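Local coordinates for protein formimidoylglutamase (Bacillus subtilis, PDB 3M1R) that catalyses the hydrolysis of N-formimidoyl-L-glutamate to L-glutamate and formamide in histidine degradation, with two manganese ions per subunit, as a member of the arginase family, at residues A305-V308 and L309-A312; D21-K24 and M25-I29; E290-P293 and T294-F297. All blocks are in the same frame, centred on the assembly; numbering follows the deposited sequence.

Contact 1. Residues A305-V308 and L309-A312; sequences AAHV and LLHA
His307 and His311 stand one helical turn apart on helix 300-318, both on its flank facing a neighbouring subunit, and the carbonyl oxygen of His307 faces the His311 ring. That ring meets it with an edge: CD2 of His311 sits 3.1 Å from His307 O, which lies in the plane of the imidazole. The first torsion of His311 (chi1 -76°) sets CG anti to its carbonyl carbon and swings the ring back along the helix toward that oxygen. His307 O also accepts the His311 backbone N at 2.9 Å, so main chain and ring edge approach the same carbonyl. The His307 ring is addressed differently, with Leu310 CD1 over one face, 4.5 Å from ND1 of His307. On the inner side of the helix Leu309 CB lies 3.2 Å from Ala306 O, as helical geometry places it, and the side chain goes on to Ile288 and Ile64. The i to i+4 bonds run without a break, including Leu310 N to Ala306 O at 2.9 Å and an N-H...O angle of 166°. Ala305, Val308, Leu309 and Ala312 press on strand 283-289, packing this C-terminal helix on the parallel sheet of the arginase fold. Phe194 of a neighbouring subunit meets the His311 ring edge-to-face. The chemistry is two-sided: small and aliphatic groups pack on the sheet, while of the imidazoles His311 bonds through NE2 to a diethylene glycol, probably from the crystallisation liquor, and His307 turns ND1 back to Arg303 O and so probably carries a proton there.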
ATOM      1  N   ALA D 305      -9.831   8.667  17.334  1.00 28.85           N
ATOM      2  CA  ALA D 305      -9.535   8.457  18.750  1.00 31.19           C
ATOM      3  C   ALA D 305      -9.104   9.769  19.434  1.00 34.82           C
ATOM      4  O   ALA D 305      -9.559  10.093  20.536  1.00 32.26           O
ATOM      5  CB  ALA D 305      -8.458   7.377  18.914  1.00 24.72           C
ATOM      6  N   ALA D 306      -8.232  10.527  18.776  1.00 34.37           N
ATOM      7  CA  ALA D 306      -7.794  11.810  19.322  1.00 30.75           C
ATOM      8  C   ALA D 306      -8.993  12.738  19.527  1.00 29.12           C
ATOM      9  O   ALA D 306      -9.067  13.446  20.515  1.00 29.33           O
ATOM     10  CB  ALA D 306      -6.743  12.454  18.417  1.00 19.81           C
ATOM     11  N   HIS D 307      -9.951  12.708  18.603  1.00 27.93           N
ATOM     12  CA  HIS D 307     -11.141  13.536  18.753  1.00 30.28           C
ATOM     13  C   HIS D 307     -12.033  13.082  19.905  1.00 28.94           C
ATOM     14  O   HIS D 307     -12.693  13.899  20.538  1.00 32.01           O
ATOM     15  CB  HIS D 307     -11.915  13.645  17.440  1.00 28.60           C
ATOM     16  CG  HIS D 307     -11.407  14.733  16.546  1.00 26.17           C
ATOM     17  ND1 HIS D 307     -10.172  14.682  15.929  1.00 33.98           N
ATOM     18  CD2 HIS D 307     -11.963  15.908  16.164  1.00 24.97           C
ATOM     19  CE1 HIS D 307      -9.990  15.776  15.214  1.00 25.20           C
ATOM     20  NE2 HIS D 307     -11.063  16.532  15.338  1.00 33.85           N
ATOM     21  N   VAL D 308     -12.051  11.780  20.183  1.00 32.61           N
ATOM     22  CA  VAL D 308     -12.719  11.299  21.385  1.00 33.51           C
ATOM     23  C   VAL D 308     -12.085  11.945  22.627  1.00 33.70           C
ATOM     24  O   VAL D 308     -12.774  12.277  23.585  1.00 36.96           O
ATOM     25  CB  VAL D 308     -12.641   9.765  21.517  1.00 31.84           C
ATOM     26  CG1 VAL D 308     -13.189   9.327  22.846  1.00 29.72           C
ATOM     27  CG2 VAL D 308     -13.368   9.072  20.358  1.00 29.30           C
ATOM     28  N   LEU D 309     -10.764  12.090  22.612  1.00 34.74           N
ATOM     29  CA  LEU D 309     -10.039  12.717  23.708  1.00 39.27           C
ATOM     30  C   LEU D 309     -10.423  14.198  23.833  1.00 39.27           C
ATOM     31  O   LEU D 309     -10.761  14.674  24.918  1.00 41.35           O
ATOM     32  CB  LEU D 309      -8.530  12.577  23.497  1.00 38.42           C
ATOM     33  CG  LEU D 309      -7.826  11.493  24.321  1.00 44.71           C
ATOM     34  CD1 LEU D 309      -8.825  10.531  24.947  1.00 32.57           C
ATOM     35  CD2 LEU D 309      -6.760  10.752  23.505  1.00 41.29           C
ATOM     36  N   LEU D 310     -10.380  14.908  22.712  1.00 27.48           N
ATOM     37  CA  LEU D 310     -10.789  16.303  22.665  1.00 31.26           C
ATOM     38  C   LEU D 310     -12.208  16.510  23.188  1.00 36.89           C
ATOM     39  O   LEU D 310     -12.429  17.423  23.961  1.00 33.08           O
ATOM     40  CB  LEU D 310     -10.633  16.873  21.256  1.00 34.36           C
ATOM     41  CG  LEU D 310      -9.164  16.986  20.831  1.00 37.86           C
ATOM     42  CD1 LEU D 310      -9.032  17.301  19.350  1.00 37.49           C
ATOM     43  CD2 LEU D 310      -8.452  18.049  21.658  1.00 39.16           C
ATOM     44  N   HIS D 311     -13.151  15.648  22.801  1.00 34.37           N
ATOM     45  CA  HIS D 311     -14.542  15.822  23.197  1.00 35.66           C
ATOM     46  C   HIS D 311     -14.791  15.427  24.649  1.00 38.21           C
ATOM     47  O   HIS D 311     -15.644  15.988  25.310  1.00 45.73           O
ATOM     48  CB  HIS D 311     -15.502  15.105  22.244  1.00 32.52           C
ATOM     49  CG  HIS D 311     -15.692  15.812  20.938  1.00 35.32           C
ATOM     50  ND1 HIS D 311     -16.822  16.545  20.641  1.00 40.65           N
ATOM     51  CD2 HIS D 311     -14.890  15.903  19.846  1.00 34.68           C
ATOM     52  CE1 HIS D 311     -16.709  17.063  19.429  1.00 37.79           C
ATOM     53  NE2 HIS D 311     -15.549  16.680  18.923  1.00 39.62           N
ATOM     54  N   ALA D 312     -14.023  14.480  25.155  1.00 38.68           N
ATOM     55  CA  ALA D 312     -14.085  14.175  26.569  1.00 37.03           C
ATOM     56  C   ALA D 312     -13.551  15.349  27.381  1.00 35.54           C
ATOM     57  O   ALA D 312     -14.148  15.743  28.379  1.00 40.26           O
ATOM     58  CB  ALA D 312     -13.306  12.890  26.889  1.00 32.61           C
TER

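Contact 2. Residues D21-K24 and M25-I29; sequences DVTK and MSDLI
Lys24 and Asp27 close the first of two overlapping type I beta turns, which together make one short helical coil just ahead of edge strand 29-31. Two bonds clasp them. Asp27 N donates to Lys24 O at 2.8 Å, arriving from above the carbonyl plane. In return the Asp27 carboxylate reaches back, and its OD2 accepts the Lys24 N-H at 2.9 Å along a nearly straight path of 165°. The donor comes on the anti side of OD2, 29° out of the carboxylate plane. With CG anti to its own carbonyl carbon (chi1 -58°), Asp27 carries the acid back beside the extended 22-24 backbone, where OD2 also lies 3.5 Å from Thr23 CA. This resembles the half of a capping box in which the N3 side chain accepts the N-cap N-H, with Lys24 in the N-cap place, although no regular helix follows. The second turn is made by Leu28 N bonding to Met25 O at 2.8 Å.

Beside the clasp, the Thr23 and Leu28 side chains cross at about a right angle, Thr23 CG2 being 3.9 Å from Leu28 CD1. On the Ser26 side, the bent aliphatic chain of Lys24 passes beside the serine hydroxyl, which is itself hydrogen-bonded to Lys69 O at the end of helix 60-69. Further out, backbone bonds pair Thr23 with Ala73, Met25 with Ser71 and Leu28 with Leu87. Met25, a selenomethionine, turns inward onto Leu68 and Leu87. Lys24 does not form a salt bridge with Asp27: its NZ lies 6.2 Å from Asp27 OD2, whereas its CB and CE lie 3.6 and 3.8 Å from Ser26 OG.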
ATOM      1  N   ASP D  21      -0.201  32.310  16.110  1.00 45.28           N
ATOM      2  CA  ASP D  21      -1.597  32.613  16.396  1.00 45.54           C
ATOM      3  C   ASP D  21      -2.374  31.328  16.679  1.00 50.41           C
ATOM      4  O   ASP D  21      -3.583  31.341  16.928  1.00 56.14           O
ATOM      5  CB  ASP D  21      -2.223  33.375  15.223  1.00 47.59           C
ATOM      6  CG  ASP D  21      -1.660  34.783  15.071  1.00 53.55           C
ATOM      7  OD1 ASP D  21      -1.440  35.225  13.917  1.00 54.74           O
ATOM      8  OD2 ASP D  21      -1.440  35.443  16.111  1.00 55.04           O
ATOM      9  N   VAL D  22      -1.664  30.212  16.642  1.00 41.91           N
ATOM     10  CA  VAL D  22      -2.295  28.914  16.845  1.00 50.86           C
ATOM     11  C   VAL D  22      -1.896  28.306  18.178  1.00 46.80           C
ATOM     12  O   VAL D  22      -0.749  28.438  18.619  1.00 44.92           O
ATOM     13  CB  VAL D  22      -1.918  27.945  15.706  1.00 48.56           C
ATOM     14  CG1 VAL D  22      -2.543  26.557  15.913  1.00 48.94           C
ATOM     15  CG2 VAL D  22      -2.347  28.541  14.385  1.00 54.29           C
ATOM     16  N   THR D  23      -2.856  27.662  18.826  1.00 42.93           N
ATOM     17  CA  THR D  23      -2.551  26.836  19.982  1.00 46.28           C
ATOM     18  C   THR D  23      -3.046  25.428  19.725  1.00 46.61           C
ATOM     19  O   THR D  23      -4.254  25.191  19.706  1.00 46.81           O
ATOM     20  CB  THR D  23      -3.216  27.318  21.265  1.00 48.80           C
ATOM     21  OG1 THR D  23      -2.711  28.614  21.611  1.00 56.97           O
ATOM     22  CG2 THR D  23      -2.889  26.333  22.385  1.00 40.37           C
ATOM     23  N   LYS D  24      -2.103  24.508  19.538  1.00 37.84           N
ATOM     24  CA  LYS D  24      -2.403  23.103  19.310  1.00 41.85           C
ATOM     25  C   LYS D  24      -2.124  22.339  20.588  1.00 41.15           C
ATOM     26  O   LYS D  24      -1.480  22.873  21.493  1.00 37.62           O
ATOM     27  CB  LYS D  24      -1.546  22.568  18.162  1.00 39.81           C
ATOM     28  CG  LYS D  24      -1.840  23.272  16.850  1.00 46.81           C
ATOM     29  CD  LYS D  24      -1.055  22.688  15.702  1.00 51.97           C
ATOM     30  CE  LYS D  24       0.448  22.772  15.963  1.00 62.86           C
ATOM     31  NZ  LYS D  24       1.250  22.051  14.916  1.00 71.21           N
HETATM   32  N   MSE D  25      -2.601  21.098  20.670  1.00 37.91           N
HETATM   33  CA  MSE D  25      -2.414  20.324  21.883  1.00 34.50           C
HETATM   34  C   MSE D  25      -0.928  20.188  22.199  1.00 36.60           C
HETATM   35  O   MSE D  25      -0.529  20.118  23.362  1.00 38.70           O
HETATM   36  CB  MSE D  25      -3.096  18.955  21.769  1.00 34.49           C
HETATM   37  CG  MSE D  25      -4.614  19.034  21.836  1.00 38.12           C
HETATM   38 SE   MSE D  25      -5.286  19.792  23.539  0.86 50.19          SE
HETATM   39  CE  MSE D  25      -4.889  18.262  24.696  1.00 54.06           C
ATOM     40  N   SER D  26      -0.103  20.163  21.158  1.00 36.45           N
ATOM     41  CA  SER D  26       1.341  20.074  21.361  1.00 36.43           C
ATOM     42  C   SER D  26       1.896  21.229  22.199  1.00 41.42           C
ATOM     43  O   SER D  26       2.943  21.094  22.817  1.00 47.82           O
ATOM     44  CB  SER D  26       2.065  20.043  20.033  1.00 32.41           C
ATOM     45  OG  SER D  26       1.518  21.011  19.168  1.00 40.90           O
ATOM     46  N   ASP D  27       1.202  22.362  22.202  1.00 36.03           N
ATOM     47  CA  ASP D  27       1.659  23.523  22.956  1.00 42.33           C
ATOM     48  C   ASP D  27       1.255  23.393  24.417  1.00 44.63           C
ATOM     49  O   ASP D  27       1.714  24.159  25.253  1.00 49.55           O
ATOM     50  CB  ASP D  27       1.087  24.815  22.360  1.00 47.81           C
ATOM     51  CG  ASP D  27       1.474  25.004  20.899  1.00 55.42           C
ATOM     52  OD1 ASP D  27       2.667  24.835  20.568  1.00 54.80           O
ATOM     53  OD2 ASP D  27       0.587  25.324  20.083  1.00 58.53           O
ATOM     54  N   LEU D  28       0.399  22.420  24.723  1.00 40.79           N
ATOM     55  CA  LEU D  28      -0.193  22.323  26.066  1.00 41.13           C
ATOM     56  C   LEU D  28       0.125  21.023  26.801  1.00 44.97           C
ATOM     57  O   LEU D  28      -0.210  20.865  27.966  1.00 48.47           O
ATOM     58  CB  LEU D  28      -1.708  22.483  25.982  1.00 36.14           C
ATOM     59  CG  LEU D  28      -2.235  23.833  25.530  1.00 39.95           C
ATOM     60  CD1 LEU D  28      -3.651  23.695  25.090  1.00 43.79           C
ATOM     61  CD2 LEU D  28      -2.139  24.813  26.689  1.00 48.77           C
ATOM     62  N   ILE D  29       0.761  20.089  26.108  1.00 46.25           N
ATOM     63  CA  ILE D  29       1.087  18.795  26.683  1.00 50.00           C
ATOM     64  C   ILE D  29       2.542  18.800  27.110  1.00 52.31           C
ATOM     65  O   ILE D  29       3.428  19.076  26.306  1.00 55.89           O
ATOM     66  CB  ILE D  29       0.860  17.657  25.665  1.00 43.43           C
ATOM     67  CG1 ILE D  29      -0.632  17.459  25.395  1.00 34.66           C
ATOM     68  CG2 ILE D  29       1.507  16.360  26.134  1.00 42.74           C
ATOM     69  CD1 ILE D  29      -0.921  16.342  24.372  1.00 30.49           C
TER

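Contact 3. Residues E290-P293 and T294-F297; sequences EVDP and TLDF
Asp292 O receives Leu295 N at 2.9 Å to close a type I turn with Pro293 and Thr294 at its corners, and a second turn overlaps it through a weak bond from Asp296 N to Pro293 O. The donor of the first bond stands 50° out of the carbonyl plane of Asp292. The same residue uses its side chain to brace the corner. Its OD1 accepts Thr294 N at 3.0 Å, which defines an Asx turn over the Asp-Pro-Thr sequence, and it also accepts Thr294 OG1 at 2.7 Å. The two donors come from one face of the carboxylate, the N on the anti side of OD1 and the hydroxyl on its syn side. The N-H...O angle of 137° is bent, whereas the hydroxyl bond is the shorter of the pair. Asp292 can do this because its CG is anti to the backbone N (chi1 -172°), which lays the acid over the turn. Thr294 supplies its OG1 from between the backbone N and the carbonyl carbon, aimed back at the acid.

Leu295 is modelled beside the carboxylate, but its CD2 is too close to Asp292 OD2, at 2.9 Å, for the placement of that branch to be trusted. Asp292 OD2 is hydrogen-bonded to Gly56 N. The Pro293 ring packs on Ala60 and Thr63 of helix 60-69, and Asp296 OD1 bonds Thr301 OG1 in helix 300-318, so the turn bridges two helices. With donors at both oxygens, the rotation of the Asp292 carboxylate is probably fixed, and one acidic group ties Gly56 N to the turn after strand 283-289.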
ATOM      1  N   GLU D 290      -8.385  -0.761  21.116  1.00 30.48           N
ATOM      2  CA  GLU D 290      -8.614  -1.466  19.865  1.00 31.15           C
ATOM      3  C   GLU D 290      -8.335  -0.646  18.610  1.00 32.97           C
ATOM      4  O   GLU D 290      -8.768  -0.997  17.520  1.00 34.20           O
ATOM      5  CB  GLU D 290      -9.998  -2.136  19.855  1.00 25.71           C
ATOM      6  CG  GLU D 290     -10.103  -3.284  20.874  1.00 32.50           C
ATOM      7  CD  GLU D 290      -9.215  -4.521  20.533  1.00 51.90           C
ATOM      8  OE1 GLU D 290      -8.471  -5.011  21.413  1.00 48.54           O
ATOM      9  OE2 GLU D 290      -9.274  -5.026  19.392  1.00 51.84           O
ATOM     10  N   VAL D 291      -7.567   0.425  18.755  1.00 31.43           N
ATOM     11  CA  VAL D 291      -7.020   1.088  17.578  1.00 29.94           C
ATOM     12  C   VAL D 291      -5.773   0.353  17.080  1.00 28.04           C
ATOM     13  O   VAL D 291      -4.842   0.113  17.845  1.00 32.47           O
ATOM     14  CB  VAL D 291      -6.688   2.550  17.877  1.00 31.19           C
ATOM     15  CG1 VAL D 291      -5.998   3.212  16.681  1.00 26.20           C
ATOM     16  CG2 VAL D 291      -7.960   3.291  18.256  1.00 27.91           C
ATOM     17  N   ASP D 292      -5.739   0.006  15.797  1.00 25.31           N
ATOM     18  CA  ASP D 292      -4.558  -0.656  15.250  1.00 25.88           C
ATOM     19  C   ASP D 292      -3.994   0.129  14.054  1.00 24.65           C
ATOM     20  O   ASP D 292      -4.452   0.001  12.923  1.00 31.18           O
ATOM     21  CB  ASP D 292      -4.873  -2.114  14.887  1.00 33.32           C
ATOM     22  CG  ASP D 292      -3.619  -2.923  14.486  1.00 36.94           C
ATOM     23  OD1 ASP D 292      -2.560  -2.314  14.214  1.00 37.82           O
ATOM     24  OD2 ASP D 292      -3.711  -4.176  14.437  1.00 30.14           O
ATOM     25  N   PRO D 293      -2.987   0.948  14.313  1.00 27.44           N
ATOM     26  CA  PRO D 293      -2.374   1.770  13.272  1.00 29.54           C
ATOM     27  C   PRO D 293      -1.879   0.962  12.070  1.00 29.47           C
ATOM     28  O   PRO D 293      -1.884   1.519  10.974  1.00 31.83           O
ATOM     29  CB  PRO D 293      -1.165   2.383  13.985  1.00 31.12           C
ATOM     30  CG  PRO D 293      -1.471   2.277  15.433  1.00 32.63           C
ATOM     31  CD  PRO D 293      -2.301   1.077  15.612  1.00 28.81           C
ATOM     32  N   THR D 294      -1.436  -0.291  12.254  1.00 29.22           N
ATOM     33  CA  THR D 294      -0.911  -1.086  11.122  1.00 26.01           C
ATOM     34  C   THR D 294      -2.038  -1.549  10.211  1.00 32.29           C
ATOM     35  O   THR D 294      -1.803  -2.016   9.104  1.00 33.76           O
ATOM     36  CB  THR D 294      -0.125  -2.342  11.584  1.00 29.96           C
ATOM     37  OG1 THR D 294      -1.017  -3.270  12.233  1.00 35.13           O
ATOM     38  CG2 THR D 294       0.953  -1.957  12.545  1.00 27.05           C
ATOM     39  N   LEU D 295      -3.273  -1.431  10.677  1.00 24.06           N
ATOM     40  CA  LEU D 295      -4.408  -1.847   9.868  1.00 26.84           C
ATOM     41  C   LEU D 295      -5.132  -0.610   9.297  1.00 30.91           C
ATOM     42  O   LEU D 295      -6.098  -0.753   8.538  1.00 28.44           O
ATOM     43  CB  LEU D 295      -5.383  -2.641  10.736  1.00 24.59           C
ATOM     44  CG  LEU D 295      -5.429  -4.167  10.775  1.00 36.63           C
ATOM     45  CD1 LEU D 295      -4.264  -4.841  10.037  1.00 34.41           C
ATOM     46  CD2 LEU D 295      -5.535  -4.620  12.209  1.00 34.32           C
ATOM     47  N   ASP D 296      -4.666   0.597   9.653  1.00 23.67           N
ATOM     48  CA  ASP D 296      -5.457   1.820   9.404  1.00 21.59           C
ATOM     49  C   ASP D 296      -5.257   2.380   7.995  1.00 25.98           C
ATOM     50  O   ASP D 296      -4.246   2.117   7.347  1.00 27.94           O
ATOM     51  CB  ASP D 296      -5.110   2.906  10.432  1.00 23.55           C
ATOM     52  CG  ASP D 296      -6.278   3.886  10.704  1.00 24.24           C
ATOM     53  OD1 ASP D 296      -7.407   3.673  10.184  1.00 23.03           O
ATOM     54  OD2 ASP D 296      -6.061   4.856  11.484  1.00 25.67           O
ATOM     55  N   PHE D 297      -6.215   3.164   7.517  1.00 29.16           N
ATOM     56  CA  PHE D 297      -5.939   3.973   6.346  1.00 27.60           C
ATOM     57  C   PHE D 297      -5.423   5.329   6.793  1.00 22.93           C
ATOM     58  O   PHE D 297      -6.115   6.051   7.501  1.00 27.20           O
ATOM     59  CB  PHE D 297      -7.149   4.150   5.437  1.00 34.74           C
ATOM     60  CG  PHE D 297      -6.831   4.944   4.214  1.00 36.73           C
ATOM     61  CD1 PHE D 297      -7.066   6.317   4.178  1.00 36.47           C
ATOM     62  CD2 PHE D 297      -6.222   4.340   3.130  1.00 35.39           C
ATOM     63  CE1 PHE D 297      -6.733   7.060   3.056  1.00 33.21           C
ATOM     64  CE2 PHE D 297      -5.890   5.079   1.992  1.00 37.83           C
ATOM     65  CZ  PHE D 297      -6.153   6.444   1.958  1.00 35.02           C
TER

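How the contacts relate
Contact 1 is the hub of the three. Leu310 CD2 packs 4.0 Å from Met25 CG of contact 2, and Ala305 CB lies 4.2 Å from Val291 CG2 of contact 3. Their centres are about 15 Å and 17 Å from that of contact 1, whereas contacts 2 and 3 approach no closer than about 16 Å between nearest atoms. Contact 3 links strand 283-289 to helix 300-318, which carries contact 1. Calcium occupies the dinuclear metal site here, at the residues inferred to bind manganese; the Asp292 side chain is about 12 Å from a calcium ion and that of Ala305 about 14 Å. Contact 2 lies away from this centre, and it and contact 1 both touch the same neighbouring subunit.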